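Local coordinates for putative YfrE protein (Vibrio parahaemolyticus RIMD 2210633, PDB 3BEE) that is of unknown function but, as a TPR-containing fragment of a cytochrome c-type biogenesis family protein, probably mediates protein-protein contacts during cytochrome c maturation, at residues A[13-18]-A[48-52]. Sequence-based numbering, arbitrary orientation.
With EDO (1,2-ethanediol), chain D.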
ATOM      1  N   ALA A  13     -10.232  -1.150   3.547  1.00 34.28           N
ATOM      2  CA  ALA A  13      -9.909  -0.325   2.378  1.00 34.98           C
ATOM      3  C   ALA A  13      -9.659  -1.193   1.153  1.00 35.65           C
ATOM      4  O   ALA A  13     -10.109  -0.860   0.056  1.00 37.26           O
ATOM      5  CB  ALA A  13      -8.702   0.556   2.644  1.00 34.73           C
ATOM      6  N   THR A  14      -8.940  -2.300   1.338  1.00 36.44           N
ATOM      7  CA  THR A  14      -8.565  -3.217   0.259  1.00 35.65           C
ATOM      8  C   THR A  14      -9.825  -3.865  -0.328  1.00 36.26           C
ATOM      9  O   THR A  14      -9.960  -3.968  -1.548  1.00 36.38           O
ATOM     10  CB  THR A  14      -7.608  -4.309   0.781  1.00 35.73           C
ATOM     11  OG1 THR A  14      -6.439  -3.698   1.334  1.00 35.62           O
ATOM     12  CG2 THR A  14      -7.213  -5.323  -0.333  1.00 34.67           C
ATOM     13  N   THR A  15     -10.743  -4.310   0.530  1.00 36.67           N
ATOM     14  CA  THR A  15     -12.002  -4.871   0.046  1.00 37.86           C
ATOM     15  C   THR A  15     -12.790  -3.850  -0.798  1.00 38.89           C
ATOM     16  O   THR A  15     -13.226  -4.157  -1.904  1.00 38.78           O
ATOM     17  CB  THR A  15     -12.888  -5.398   1.191  1.00 38.02           C
ATOM     18  OG1 THR A  15     -12.199  -6.440   1.887  1.00 38.73           O
ATOM     19  CG2 THR A  15     -14.161  -5.976   0.631  1.00 36.81           C
ATOM     20  N   LEU A  16     -12.969  -2.639  -0.274  1.00 39.70           N
ATOM     21  CA  LEU A  16     -13.694  -1.606  -1.005  1.00 40.99           C
ATOM     22  C   LEU A  16     -13.007  -1.243  -2.318  1.00 41.61           C
ATOM     23  O   LEU A  16     -13.691  -0.976  -3.302  1.00 42.77           O
ATOM     24  CB  LEU A  16     -13.888  -0.356  -0.164  1.00 41.21           C
ATOM     25  CG  LEU A  16     -14.729  -0.482   1.096  1.00 42.38           C
ATOM     26  CD1 LEU A  16     -14.312   0.659   1.964  1.00 43.15           C
ATOM     27  CD2 LEU A  16     -16.225  -0.465   0.827  1.00 43.15           C
ATOM     28  N   TYR A  17     -11.672  -1.263  -2.336  1.00 41.00           N
ATOM     29  CA  TYR A  17     -10.903  -1.017  -3.550  1.00 41.01           C
ATOM     30  C   TYR A  17     -11.097  -2.077  -4.654  1.00 41.81           C
ATOM     31  O   TYR A  17     -11.637  -1.744  -5.730  1.00 41.36           O
ATOM     32  CB  TYR A  17      -9.407  -0.908  -3.224  1.00 38.92           C
ATOM     33  CG  TYR A  17      -8.530  -0.543  -4.415  1.00 37.34           C
ATOM     34  CD1 TYR A  17      -8.350   0.789  -4.779  1.00 35.42           C
ATOM     35  CD2 TYR A  17      -7.854  -1.528  -5.151  1.00 36.17           C
ATOM     36  CE1 TYR A  17      -7.521   1.133  -5.841  1.00 36.95           C
ATOM     37  CE2 TYR A  17      -7.026  -1.198  -6.230  1.00 34.91           C
ATOM     38  CZ  TYR A  17      -6.876   0.132  -6.578  1.00 37.15           C
ATOM     39  OH  TYR A  17      -6.084   0.497  -7.635  1.00 37.14           O
ATOM     40  N   TYR A  18     -10.593  -3.312  -4.412  1.00 42.44           N
ATOM     41  CA  TYR A  18     -10.536  -4.414  -5.453  1.00 42.44           C
ATOM     42  C   TYR A  18     -11.874  -4.891  -5.943  1.00 42.89           C
ATOM     43  O   TYR A  18     -12.011  -5.348  -7.112  1.00 43.06           O
ATOM     44  CB  TYR A  18      -9.691  -5.648  -5.038  1.00 42.17           C
ATOM     45  CG  TYR A  18      -8.211  -5.351  -5.109  1.00 43.23           C
ATOM     46  CD1 TYR A  18      -7.576  -5.140  -6.339  1.00 43.88           C
ATOM     47  CD2 TYR A  18      -7.461  -5.190  -3.945  1.00 45.04           C
ATOM     48  CE1 TYR A  18      -6.194  -4.814  -6.411  1.00 45.13           C
ATOM     49  CE2 TYR A  18      -6.101  -4.854  -3.989  1.00 45.34           C
ATOM     50  CZ  TYR A  18      -5.477  -4.677  -5.225  1.00 45.21           C
ATOM     51  OH  TYR A  18      -4.167  -4.340  -5.252  1.00 44.05           O
ATOM     52  N   LEU A  48      -1.367  -1.384  -0.634  1.00 33.93           N
ATOM     53  CA  LEU A  48      -2.506  -0.978  -1.477  1.00 33.17           C
ATOM     54  C   LEU A  48      -2.207   0.300  -2.271  1.00 33.20           C
ATOM     55  O   LEU A  48      -2.514   0.398  -3.460  1.00 33.30           O
ATOM     56  CB  LEU A  48      -3.805  -0.795  -0.653  1.00 32.13           C
ATOM     57  CG  LEU A  48      -5.094  -0.530  -1.455  1.00 32.88           C
ATOM     58  CD1 LEU A  48      -5.400  -1.691  -2.388  1.00 35.18           C
ATOM     59  CD2 LEU A  48      -6.349  -0.257  -0.578  1.00 31.27           C
ATOM     60  N   ILE A  49      -1.642   1.290  -1.592  1.00 33.18           N
ATOM     61  CA  ILE A  49      -1.311   2.567  -2.215  1.00 32.98           C
ATOM     62  C   ILE A  49      -0.329   2.382  -3.388  1.00 33.69           C
ATOM     63  O   ILE A  49      -0.553   2.927  -4.500  1.00 34.39           O
ATOM     64  CB  ILE A  49      -0.760   3.560  -1.149  1.00 32.67           C
ATOM     65  CG1 ILE A  49      -1.890   4.004  -0.179  1.00 31.48           C
ATOM     66  CG2 ILE A  49      -0.063   4.789  -1.818  1.00 33.33           C
ATOM     67  CD1 ILE A  49      -1.389   4.617   1.163  1.00 31.95           C
ATOM     68  N   ALA A  50       0.745   1.626  -3.145  1.00 33.93           N
ATOM     69  CA  ALA A  50       1.745   1.292  -4.202  1.00 35.00           C
ATOM     70  C   ALA A  50       1.111   0.547  -5.360  1.00 35.39           C
ATOM     71  O   ALA A  50       1.410   0.832  -6.503  1.00 36.32           O
ATOM     72  CB  ALA A  50       2.893   0.435  -3.634  1.00 33.27           C
ATOM     73  N   ASN A  51       0.280  -0.451  -5.052  1.00 36.21           N
ATOM     74  CA  ASN A  51      -0.356  -1.261  -6.069  1.00 36.75           C
ATOM     75  C   ASN A  51      -1.269  -0.396  -6.886  1.00 36.35           C
ATOM     76  O   ASN A  51      -1.299  -0.533  -8.086  1.00 37.24           O
ATOM     77  CB  ASN A  51      -1.177  -2.415  -5.438  1.00 37.81           C
ATOM     78  CG  ASN A  51      -0.294  -3.528  -4.901  1.00 40.53           C
ATOM     79  OD1 ASN A  51       0.901  -3.545  -5.166  1.00 43.78           O
ATOM     80  ND2 ASN A  51      -0.886  -4.480  -4.157  1.00 41.46           N
ATOM     81  N   ASP A  52      -2.023   0.490  -6.234  1.00 35.43           N
ATOM     82  CA  ASP A  52      -2.893   1.407  -6.959  1.00 34.89           C
ATOM     83  C   ASP A  52      -2.122   2.321  -7.939  1.00 34.97           C
ATOM     84  O   ASP A  52      -2.548   2.525  -9.081  1.00 34.61           O
ATOM     85  CB  ASP A  52      -3.720   2.268  -5.989  1.00 34.01           C
ATOM     86  CG  ASP A  52      -4.558   3.314  -6.721  1.00 35.72           C
ATOM     87  OD1 ASP A  52      -5.436   2.908  -7.502  1.00 33.23           O
ATOM     88  OD2 ASP A  52      -4.345   4.541  -6.521  1.00 38.31           O
TER
HETATM   89  C1  EDO D 302       1.999  -5.372  -8.410  1.00 54.97           C
HETATM   90  O1  EDO D 302       1.268  -4.374  -7.665  1.00 57.19           O
HETATM   91  C2  EDO D 302       3.500  -5.247  -8.175  1.00 51.14           C
HETATM   92  O2  EDO D 302       4.188  -5.737  -9.332  1.00 52.14           O
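L48 packs its CD1 methyl obliquely against the rings of both Y17 and Y18, a knob seated in the hole formed by A13, T14, Y17 and Y18. Its CG stands anti to the backbone N (chi1 -173°), which carries both methyls across to helix 6-18. CD1 serves the two tyrosines, lying 3.6 Å from Y18 CE2 and 4.1 Å from the centroid of the Y17 ring; the latter is an off-centre CH-pi contact. CD2 rests instead against the backbone of T14, 3.8 Å from its CA, and near A13 CB. T14 OG1 itself bonds back to A10 O.

Beyond this apolar seat, Y17 OH donates to D52 OD1 at 2.5 Å, a very short bond made to the anti lone pair of the carboxylate, whose plane stands 87° from the ring. The other oxygen, OD2, forms a long, weak ion pair with R58. Y18 OH receives a weak bond from N51 ND2 (3.5 Å), while N51 OD1 accepts a 2.7 Å hydrogen bond from O1 of an ethanediol, probably from the crystallisation liquor.

The axes of segments 13-18 and 48-52 come within 11.6 Å and run 20° apart; helices 6-18 and 43-55 are thus nearly parallel here, with helix 26-38 between them in the chain, consistent with a TPR-type helical array. The chemistry implies one leucine knob packed against two tyrosines with polar ends, where the buried D52 carboxylate is probably stabilised by the Y17 hydroxyl.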